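Local coordinates for protein designed CISK-PX domain (Synthetic construct, PDB 4OXW) that is a computationally designed phox-homology (PX) domain, of a family whose natural members bind phosphoinositides, and may itself bind such lipids, at residues Trp50-Pro64 / Arg94-Val107. Sequence-based numbering, arbitrary orientation.
Sequences WLHKKLQQRYPELVP and RIVSHPVLANDELV
L55, on helix 45-58, packs as a knob into a hole formed by I95, L101, L106 and V107, and around it the C-terminal part of that helix meets helix 78-96 and the shorter helices 99-102 and 105-112. L55 CD1 meets I95 CD1 tip to tip at 3.7 Å and lies beside V107 CG2, reached at about a right angle. The reciprocal knob is L106, set among L51, K54, L55 and R58. Beyond the helix, the chain turns back so that P64 CD rests on I95 CD1 (3.6 Å), while L62 lays its CB over one face of the H98 imidazole, whose ND1 donates to R94 O. Y59 packs against helix 99-102: L101 CD2 touches Y59 CD2 at 3.6 Å, and V100 CG1 lies 3.4 Å from Y59 CZ.

At the polar edge R58, extended from CG to NE, passes L106 so that CD1 of that leucine sits 3.7 Å above the centre of the guanidinium. NH1 then gives D104 OD1 a bent bond (2.8 Å, 138°) within a salt bridge, on the syn side of a carboxylate turned 59° from the guanidinium plane. A chi1 of -174° points the D104 carboxylate away from its own backbone N, and OD2 accepts from L106 N, a capping bond on helix 105-112. Replacing D104 with an alanine would probably leave R58 without its mate and L106 N without its cap. The arrangement belongs to the helical half of the PX fold, where helix 45-58, following the three-stranded antiparallel sheet, packs against the C-terminal helices.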
ATOM      1  N   TRP A  50       5.019   3.495  -7.024  1.00 21.34           N
ATOM      2  CA  TRP A  50       6.461   3.732  -7.038  1.00 23.54           C
ATOM      3  C   TRP A  50       7.210   2.535  -6.420  1.00 18.57           C
ATOM      4  O   TRP A  50       8.184   2.047  -7.029  1.00 21.27           O
ATOM      5  CB  TRP A  50       6.827   5.033  -6.318  1.00 21.40           C
ATOM      6  CG  TRP A  50       8.245   5.509  -6.609  1.00 25.15           C
ATOM      7  CD1 TRP A  50       8.648   6.312  -7.638  1.00 28.52           C
ATOM      8  CD2 TRP A  50       9.410   5.194  -5.862  1.00 24.59           C
ATOM      9  NE1 TRP A  50      10.017   6.506  -7.577  1.00 25.86           N
ATOM     10  CE2 TRP A  50      10.507   5.847  -6.488  1.00 26.33           C
ATOM     11  CE3 TRP A  50       9.646   4.422  -4.733  1.00 25.22           C
ATOM     12  CZ2 TRP A  50      11.800   5.736  -6.017  1.00 28.90           C
ATOM     13  CZ3 TRP A  50      10.923   4.330  -4.253  1.00 31.28           C
ATOM     14  CH2 TRP A  50      11.993   4.980  -4.900  1.00 30.73           C
ATOM     15  N   LEU A  51       6.752   2.058  -5.252  1.00 17.95           N
ATOM     16  CA  LEU A  51       7.361   0.896  -4.599  1.00 20.83           C
ATOM     17  C   LEU A  51       7.376  -0.283  -5.586  1.00 20.52           C
ATOM     18  O   LEU A  51       8.393  -0.970  -5.777  1.00 20.52           O
ATOM     19  CB  LEU A  51       6.564   0.507  -3.355  1.00 18.98           C
ATOM     20  CG  LEU A  51       7.018  -0.810  -2.753  1.00 20.73           C
ATOM     21  CD1 LEU A  51       8.407  -0.634  -2.147  1.00 23.75           C
ATOM     22  CD2 LEU A  51       6.020  -1.252  -1.708  1.00 21.51           C
ATOM     23  N   HIS A  52       6.232  -0.528  -6.225  1.00 17.60           N
ATOM     24  CA  HIS A  52       6.089  -1.636  -7.132  1.00 19.24           C
ATOM     25  C   HIS A  52       7.064  -1.562  -8.291  1.00 21.67           C
ATOM     26  O   HIS A  52       7.730  -2.538  -8.628  1.00 21.59           O
ATOM     27  CB  HIS A  52       4.702  -1.588  -7.701  1.00 20.61           C
ATOM     28  CG  HIS A  52       4.405  -2.697  -8.636  1.00 19.01           C
ATOM     29  ND1 HIS A  52       4.307  -4.011  -8.218  1.00 19.60           N
ATOM     30  CD2 HIS A  52       4.160  -2.699  -9.964  1.00 21.59           C
ATOM     31  CE1 HIS A  52       4.011  -4.768  -9.255  1.00 22.85           C
ATOM     32  NE2 HIS A  52       3.927  -3.997 -10.326  1.00 24.30           N
ATOM     33  N   LYS A  53       7.156  -0.394  -8.909  1.00 18.91           N
ATOM     34  CA  LYS A  53       8.039  -0.262 -10.077  1.00 22.69           C
ATOM     35  C   LYS A  53       9.490  -0.523  -9.669  1.00 23.11           C
ATOM     36  O   LYS A  53      10.221  -1.199 -10.399  1.00 27.24           O
ATOM     37  CB  LYS A  53       7.890   1.121 -10.706  1.00 27.08           C
ATOM     38  CG  LYS A  53       6.600   1.314 -11.498  1.00 35.98           C
ATOM     39  CD  LYS A  53       6.440   0.318 -12.644  1.00 46.87           C
ATOM     40  CE  LYS A  53       5.105   0.504 -13.346  1.00 57.83           C
ATOM     41  NZ  LYS A  53       4.667  -0.723 -14.068  1.00 76.70           N
ATOM     42  N   LYS A  54       9.899  -0.052  -8.500  1.00 21.39           N
ATOM     43  CA  LYS A  54      11.297  -0.226  -8.057  1.00 24.18           C
ATOM     44  C   LYS A  54      11.559  -1.633  -7.600  1.00 30.97           C
ATOM     45  O   LYS A  54      12.618  -2.170  -7.864  1.00 27.12           O
ATOM     46  CB  LYS A  54      11.663   0.774  -6.960  1.00 27.75           C
ATOM     47  CG  LYS A  54      11.557   2.204  -7.435  1.00 29.07           C
ATOM     48  CD  LYS A  54      12.225   2.365  -8.808  1.00 43.24           C
ATOM     49  CE  LYS A  54      12.692   3.776  -9.088  1.00 47.27           C
ATOM     50  NZ  LYS A  54      12.703   4.143 -10.535  1.00 51.66           N
ATOM     51  N   LEU A  55      10.597  -2.246  -6.924  1.00 21.73           N
ATOM     52  CA  LEU A  55      10.757  -3.646  -6.523  1.00 23.31           C
ATOM     53  C   LEU A  55      10.778  -4.577  -7.684  1.00 29.24           C
ATOM     54  O   LEU A  55      11.517  -5.580  -7.688  1.00 30.14           O
ATOM     55  CB  LEU A  55       9.624  -4.087  -5.607  1.00 24.15           C
ATOM     56  CG  LEU A  55       9.801  -3.771  -4.154  1.00 28.69           C
ATOM     57  CD1 LEU A  55       8.585  -4.340  -3.431  1.00 28.45           C
ATOM     58  CD2 LEU A  55      11.062  -4.359  -3.512  1.00 28.10           C
ATOM     59  N   GLN A  56       9.942  -4.286  -8.664  1.00 27.13           N
ATOM     60  CA  GLN A  56       9.839  -5.110  -9.849  1.00 30.77           C
ATOM     61  C   GLN A  56      11.168  -5.108 -10.612  1.00 34.45           C
ATOM     62  O   GLN A  56      11.529  -6.097 -11.254  1.00 37.78           O
ATOM     63  CB  GLN A  56       8.724  -4.545 -10.694  1.00 33.04           C
ATOM     64  CG  GLN A  56       8.344  -5.301 -11.930  1.00 42.45           C
ATOM     65  CD  GLN A  56       7.064  -4.748 -12.507  1.00 45.74           C
ATOM     66  OE1 GLN A  56       7.014  -3.607 -12.964  1.00 44.93           O
ATOM     67  NE2 GLN A  56       6.013  -5.548 -12.464  1.00 48.90           N
ATOM     68  N   GLN A  57      11.905  -4.013 -10.532  1.00 37.00           N
ATOM     69  CA  GLN A  57      13.226  -3.956 -11.164  1.00 36.75           C
ATOM     70  C   GLN A  57      14.214  -4.890 -10.462  1.00 39.90           C
ATOM     71  O   GLN A  57      15.038  -5.514 -11.121  1.00 42.25           O
ATOM     72  CB  GLN A  57      13.756  -2.529 -11.215  1.00 39.85           C
ATOM     73  CG  GLN A  57      13.031  -1.672 -12.244  1.00 51.29           C
ATOM     74  CD  GLN A  57      13.042  -0.169 -11.947  1.00 66.44           C
ATOM     75  OE1 GLN A  57      13.849   0.333 -11.153  1.00 64.52           O
ATOM     76  NE2 GLN A  57      12.133   0.559 -12.598  1.00 68.54           N
ATOM     77  N   ARG A  58      14.100  -5.026  -9.145  1.00 34.53           N
ATOM     78  CA  ARG A  58      15.037  -5.806  -8.361  1.00 32.59           C
ATOM     79  C   ARG A  58      14.667  -7.286  -8.340  1.00 33.20           C
ATOM     80  O   ARG A  58      15.539  -8.167  -8.445  1.00 29.75           O
ATOM     81  CB  ARG A  58      15.068  -5.276  -6.926  1.00 32.90           C
ATOM     82  CG  ARG A  58      15.675  -3.893  -6.744  1.00 47.38           C
ATOM     83  CD  ARG A  58      15.751  -3.558  -5.255  1.00 57.24           C
ATOM     84  NE  ARG A  58      16.252  -2.214  -4.973  1.00 67.53           N
ATOM     85  CZ  ARG A  58      16.647  -1.799  -3.769  1.00 71.31           C
ATOM     86  NH1 ARG A  58      16.609  -2.620  -2.725  1.00 71.72           N
ATOM     87  NH2 ARG A  58      17.089  -0.555  -3.603  1.00 74.76           N
ATOM     88  N   TYR A  59      13.369  -7.570  -8.230  1.00 27.30           N
ATOM     89  CA  TYR A  59      12.869  -8.908  -7.982  1.00 26.66           C
ATOM     90  C   TYR A  59      11.631  -9.198  -8.809  1.00 26.51           C
ATOM     91  O   TYR A  59      10.586  -9.518  -8.251  1.00 27.41           O
ATOM     92  CB  TYR A  59      12.510  -9.058  -6.511  1.00 30.58           C
ATOM     93  CG  TYR A  59      13.667  -8.943  -5.545  1.00 36.30           C
ATOM     94  CD1 TYR A  59      14.534 -10.016  -5.369  1.00 43.90           C
ATOM     95  CD2 TYR A  59      13.892  -7.777  -4.787  1.00 40.94           C
ATOM     96  CE1 TYR A  59      15.592  -9.950  -4.483  1.00 44.44           C
ATOM     97  CE2 TYR A  59      14.972  -7.699  -3.908  1.00 36.90           C
ATOM     98  CZ  TYR A  59      15.807  -8.799  -3.760  1.00 47.92           C
ATOM     99  OH  TYR A  59      16.880  -8.781  -2.896  1.00 44.35           O
ATOM    100  N   PRO A  60      11.741  -9.136 -10.138  1.00 28.11           N
ATOM    101  CA  PRO A  60      10.596  -9.345 -11.033  1.00 29.98           C
ATOM    102  C   PRO A  60       9.900 -10.689 -10.855  1.00 34.21           C
ATOM    103  O   PRO A  60       8.685 -10.799 -11.070  1.00 34.13           O
ATOM    104  CB  PRO A  60      11.189  -9.194 -12.434  1.00 31.44           C
ATOM    105  CG  PRO A  60      12.680  -9.398 -12.240  1.00 30.89           C
ATOM    106  CD  PRO A  60      12.985  -8.865 -10.885  1.00 28.90           C
ATOM    107  N   GLU A  61      10.628 -11.700 -10.406  1.00 29.04           N
ATOM    108  CA  GLU A  61      10.031 -13.013 -10.143  1.00 26.20           C
ATOM    109  C   GLU A  61       9.124 -13.066  -8.940  1.00 29.27           C
ATOM    110  O   GLU A  61       8.319 -13.985  -8.835  1.00 29.08           O
ATOM    111  CB  GLU A  61      11.139 -14.050  -9.876  1.00 30.84           C
ATOM    112  CG  GLU A  61      12.123 -14.202 -11.024  1.00 24.98           C
ATOM    113  CD  GLU A  61      13.191 -13.133 -11.091  1.00 26.92           C
ATOM    114  OE1 GLU A  61      13.252 -12.189 -10.274  1.00 22.73           O
ATOM    115  OE2 GLU A  61      14.026 -13.252 -12.007  1.00 24.37           O
ATOM    116  N   LEU A  62       9.322 -12.169  -7.977  1.00 27.21           N
ATOM    117  CA  LEU A  62       8.633 -12.296  -6.714  1.00 27.85           C
ATOM    118  C   LEU A  62       7.515 -11.294  -6.489  1.00 23.80           C
ATOM    119  O   LEU A  62       6.670 -11.502  -5.621  1.00 28.97           O
ATOM    120  CB  LEU A  62       9.607 -12.107  -5.565  1.00 29.77           C
ATOM    121  CG  LEU A  62      10.789 -13.063  -5.584  1.00 39.14           C
ATOM    122  CD1 LEU A  62      11.615 -12.740  -4.338  1.00 38.20           C
ATOM    123  CD2 LEU A  62      10.247 -14.494  -5.600  1.00 37.31           C
ATOM    124  N   VAL A  63       7.552 -10.199  -7.211  1.00 22.21           N
ATOM    125  CA  VAL A  63       6.573  -9.125  -6.953  1.00 21.30           C
ATOM    126  C   VAL A  63       5.216  -9.545  -7.501  1.00 26.34           C
ATOM    127  O   VAL A  63       5.098  -9.935  -8.676  1.00 25.43           O
ATOM    128  CB  VAL A  63       7.022  -7.783  -7.547  1.00 25.95           C
ATOM    129  CG1 VAL A  63       5.987  -6.695  -7.277  1.00 29.86           C
ATOM    130  CG2 VAL A  63       8.346  -7.322  -6.957  1.00 28.28           C
ATOM    131  N   PRO A  64       4.176  -9.469  -6.663  1.00 23.62           N
ATOM    132  CA  PRO A  64       2.822  -9.766  -7.093  1.00 24.98           C
ATOM    133  C   PRO A  64       2.238  -8.674  -8.001  1.00 26.18           C
ATOM    134  O   PRO A  64       2.809  -7.596  -8.144  1.00 22.53           O
ATOM    135  CB  PRO A  64       2.037  -9.822  -5.784  1.00 26.11           C
ATOM    136  CG  PRO A  64       2.810  -9.053  -4.812  1.00 28.10           C
ATOM    137  CD  PRO A  64       4.245  -9.113  -5.236  1.00 26.80           C
ATOM    138  N   ARG A  94       1.261  -9.972   0.393  1.00 20.39           N
ATOM    139  CA  ARG A  94       2.065 -10.845  -0.428  1.00 21.05           C
ATOM    140  C   ARG A  94       3.506 -10.431  -0.406  1.00 22.77           C
ATOM    141  O   ARG A  94       4.393 -11.278  -0.366  1.00 23.53           O
ATOM    142  CB  ARG A  94       1.533 -10.842  -1.831  1.00 23.71           C
ATOM    143  CG  ARG A  94       0.332 -11.735  -1.999  1.00 30.67           C
ATOM    144  CD  ARG A  94       0.804 -13.153  -2.335  1.00 56.48           C
ATOM    145  NE  ARG A  94      -0.247 -14.174  -2.255  1.00 77.83           N
ATOM    146  CZ  ARG A  94      -1.367 -14.170  -2.977  1.00 78.00           C
ATOM    147  NH1 ARG A  94      -1.621 -13.174  -3.830  1.00 66.84           N
ATOM    148  NH2 ARG A  94      -2.247 -15.156  -2.822  1.00 78.30           N
ATOM    149  N   ILE A  95       3.783  -9.130  -0.471  1.00 19.07           N
ATOM    150  CA  ILE A  95       5.155  -8.677  -0.367  1.00 20.53           C
ATOM    151  C   ILE A  95       5.819  -9.143   0.925  1.00 21.28           C
ATOM    152  O   ILE A  95       6.935  -9.671   0.885  1.00 24.49           O
ATOM    153  CB  ILE A  95       5.228  -7.122  -0.469  1.00 21.16           C
ATOM    154  CG1 ILE A  95       4.846  -6.681  -1.870  1.00 26.76           C
ATOM    155  CG2 ILE A  95       6.598  -6.612  -0.022  1.00 24.37           C
ATOM    156  CD1 ILE A  95       5.897  -6.860  -2.915  1.00 32.72           C
ATOM    157  N   VAL A  96       5.167  -8.957   2.066  1.00 18.37           N
ATOM    158  CA  VAL A  96       5.805  -9.179   3.359  1.00 21.52           C
ATOM    159  C   VAL A  96       5.903 -10.695   3.631  1.00 29.70           C
ATOM    160  O   VAL A  96       6.671 -11.112   4.506  1.00 27.23           O
ATOM    161  CB  VAL A  96       5.049  -8.442   4.455  1.00 28.27           C
ATOM    162  CG1 VAL A  96       5.404  -8.907   5.853  1.00 43.56           C
ATOM    163  CG2 VAL A  96       5.370  -6.960   4.282  1.00 28.34           C
ATOM    164  N   SER A  97       5.149 -11.478   2.863  1.00 27.42           N
ATOM    165  CA  SER A  97       5.229 -12.951   2.946  1.00 33.82           C
ATOM    166  C   SER A  97       6.546 -13.484   2.371  1.00 36.92           C
ATOM    167  O   SER A  97       6.894 -14.639   2.630  1.00 39.58           O
ATOM    168  CB  SER A  97       4.043 -13.619   2.235  1.00 31.26           C
ATOM    169  OG  SER A  97       4.350 -13.766   0.844  1.00 38.92           O
ATOM    170  N   HIS A  98       7.269 -12.686   1.584  1.00 33.90           N
ATOM    171  CA  HIS A  98       8.586 -13.070   1.069  1.00 32.79           C
ATOM    172  C   HIS A  98       9.635 -12.442   1.917  1.00 35.47           C
ATOM    173  O   HIS A  98       9.875 -11.242   1.827  1.00 32.42           O
ATOM    174  CB  HIS A  98       8.848 -12.587  -0.353  1.00 38.30           C
ATOM    175  CG  HIS A  98       8.006 -13.244  -1.393  1.00 45.29           C
ATOM    176  ND1 HIS A  98       6.746 -12.796  -1.727  1.00 51.51           N
ATOM    177  CD2 HIS A  98       8.253 -14.309  -2.195  1.00 54.61           C
ATOM    178  CE1 HIS A  98       6.243 -13.564  -2.678  1.00 44.07           C
ATOM    179  NE2 HIS A  98       7.137 -14.490  -2.978  1.00 57.33           N
ATOM    180  N   PRO A  99      10.316 -13.252   2.730  1.00 36.42           N
ATOM    181  CA  PRO A  99      11.400 -12.723   3.533  1.00 36.56           C
ATOM    182  C   PRO A  99      12.356 -11.753   2.824  1.00 26.65           C
ATOM    183  O   PRO A  99      12.682 -10.715   3.376  1.00 31.88           O
ATOM    184  CB  PRO A  99      12.142 -13.996   3.969  1.00 41.23           C
ATOM    185  CG  PRO A  99      11.074 -15.031   4.046  1.00 43.13           C
ATOM    186  CD  PRO A  99      10.102 -14.693   2.949  1.00 42.72           C
ATOM    187  N   VAL A 100      12.798 -12.070   1.602  1.00 30.12           N
ATOM    188  CA  VAL A 100      13.724 -11.233   0.858  1.00 29.81           C
ATOM    189  C   VAL A 100      13.154  -9.814   0.552  1.00 28.89           C
ATOM    190  O   VAL A 100      13.852  -8.816   0.593  1.00 30.80           O
ATOM    191  CB  VAL A 100      14.120 -11.917  -0.474  1.00 40.97           C
ATOM    192  CG1 VAL A 100      14.924 -10.968  -1.336  1.00 39.85           C
ATOM    193  CG2 VAL A 100      14.945 -13.180  -0.207  1.00 40.05           C
ATOM    194  N   LEU A 101      11.871  -9.756   0.236  1.00 31.35           N
ATOM    195  CA  LEU A 101      11.217  -8.458   0.024  1.00 26.42           C
ATOM    196  C   LEU A 101      10.952  -7.737   1.340  1.00 24.38           C
ATOM    197  O   LEU A 101      11.158  -6.532   1.422  1.00 31.16           O
ATOM    198  CB  LEU A 101       9.881  -8.647  -0.699  1.00 27.80           C
ATOM    199  CG  LEU A 101       9.965  -9.333  -2.066  1.00 28.65           C
ATOM    200  CD1 LEU A 101       8.601  -9.458  -2.689  1.00 31.50           C
ATOM    201  CD2 LEU A 101      10.890  -8.592  -2.989  1.00 32.09           C
ATOM    202  N   ALA A 102      10.502  -8.461   2.347  1.00 28.61           N
ATOM    203  CA  ALA A 102      10.208  -7.868   3.658  1.00 28.72           C
ATOM    204  C   ALA A 102      11.430  -7.164   4.249  1.00 35.75           C
ATOM    205  O   ALA A 102      11.308  -6.176   5.005  1.00 30.59           O
ATOM    206  CB  ALA A 102       9.703  -8.945   4.617  1.00 33.56           C
ATOM    207  N   ASN A 103      12.618  -7.662   3.894  1.00 30.75           N
ATOM    208  CA  ASN A 103      13.866  -7.116   4.383  1.00 28.45           C
ATOM    209  C   ASN A 103      14.555  -6.153   3.457  1.00 31.92           C
ATOM    210  O   ASN A 103      15.606  -5.581   3.781  1.00 35.63           O
ATOM    211  CB  ASN A 103      14.801  -8.278   4.761  1.00 35.46           C
ATOM    212  CG  ASN A 103      14.285  -9.050   5.951  1.00 45.43           C
ATOM    213  OD1 ASN A 103      13.845 -10.199   5.835  1.00 57.91           O
ATOM    214  ND2 ASN A 103      14.277  -8.402   7.098  1.00 47.49           N
ATOM    215  N   ASP A 104      13.960  -5.942   2.294  1.00 28.36           N
ATOM    216  CA  ASP A 104      14.486  -5.000   1.375  1.00 26.03           C
ATOM    217  C   ASP A 104      14.296  -3.571   1.892  1.00 27.59           C
ATOM    218  O   ASP A 104      13.266  -3.252   2.491  1.00 27.07           O
ATOM    219  CB  ASP A 104      13.847  -5.203   0.007  1.00 28.89           C
ATOM    220  CG  ASP A 104      14.454  -4.336  -1.036  1.00 36.14           C
ATOM    221  OD1 ASP A 104      15.253  -4.856  -1.825  1.00 35.27           O
ATOM    222  OD2 ASP A 104      14.156  -3.125  -1.072  1.00 39.56           O
ATOM    223  N   GLU A 105      15.315  -2.738   1.703  1.00 26.94           N
ATOM    224  CA  GLU A 105      15.321  -1.390   2.240  1.00 28.70           C
ATOM    225  C   GLU A 105      14.089  -0.562   1.769  1.00 24.31           C
ATOM    226  O   GLU A 105      13.597   0.302   2.505  1.00 24.57           O
ATOM    227  CB  GLU A 105      16.611  -0.669   1.866  1.00 41.97           C
ATOM    228  CG  GLU A 105      17.816  -1.191   2.643  1.00 63.30           C
ATOM    229  CD  GLU A 105      19.157  -0.750   2.067  1.00 83.68           C
ATOM    230  OE1 GLU A 105      19.214   0.301   1.379  1.00 77.94           O
ATOM    231  OE2 GLU A 105      20.159  -1.461   2.317  1.00 93.94           O
ATOM    232  N   LEU A 106      13.634  -0.826   0.562  1.00 28.91           N
ATOM    233  CA  LEU A 106      12.464  -0.091   0.027  1.00 29.07           C
ATOM    234  C   LEU A 106      11.254  -0.424   0.832  1.00 24.73           C
ATOM    235  O   LEU A 106      10.446   0.444   1.150  1.00 20.19           O
ATOM    236  CB  LEU A 106      12.208  -0.439  -1.434  1.00 28.49           C
ATOM    237  CG  LEU A 106      13.239   0.106  -2.399  1.00 33.82           C
ATOM    238  CD1 LEU A 106      13.114  -0.596  -3.736  1.00 37.90           C
ATOM    239  CD2 LEU A 106      13.083   1.599  -2.525  1.00 42.21           C
ATOM    240  N   VAL A 107      11.083  -1.700   1.124  1.00 21.30           N
ATOM    241  CA  VAL A 107       9.912  -2.136   1.836  1.00 23.27           C
ATOM    242  C   VAL A 107       9.985  -1.704   3.279  1.00 22.83           C
ATOM    243  O   VAL A 107       9.000  -1.265   3.853  1.00 21.49           O
ATOM    244  CB  VAL A 107       9.767  -3.654   1.716  1.00 22.81           C
ATOM    245  CG1 VAL A 107       8.605  -4.137   2.589  1.00 24.68           C
ATOM    246  CG2 VAL A 107       9.557  -4.016   0.241  1.00 27.62           C
TER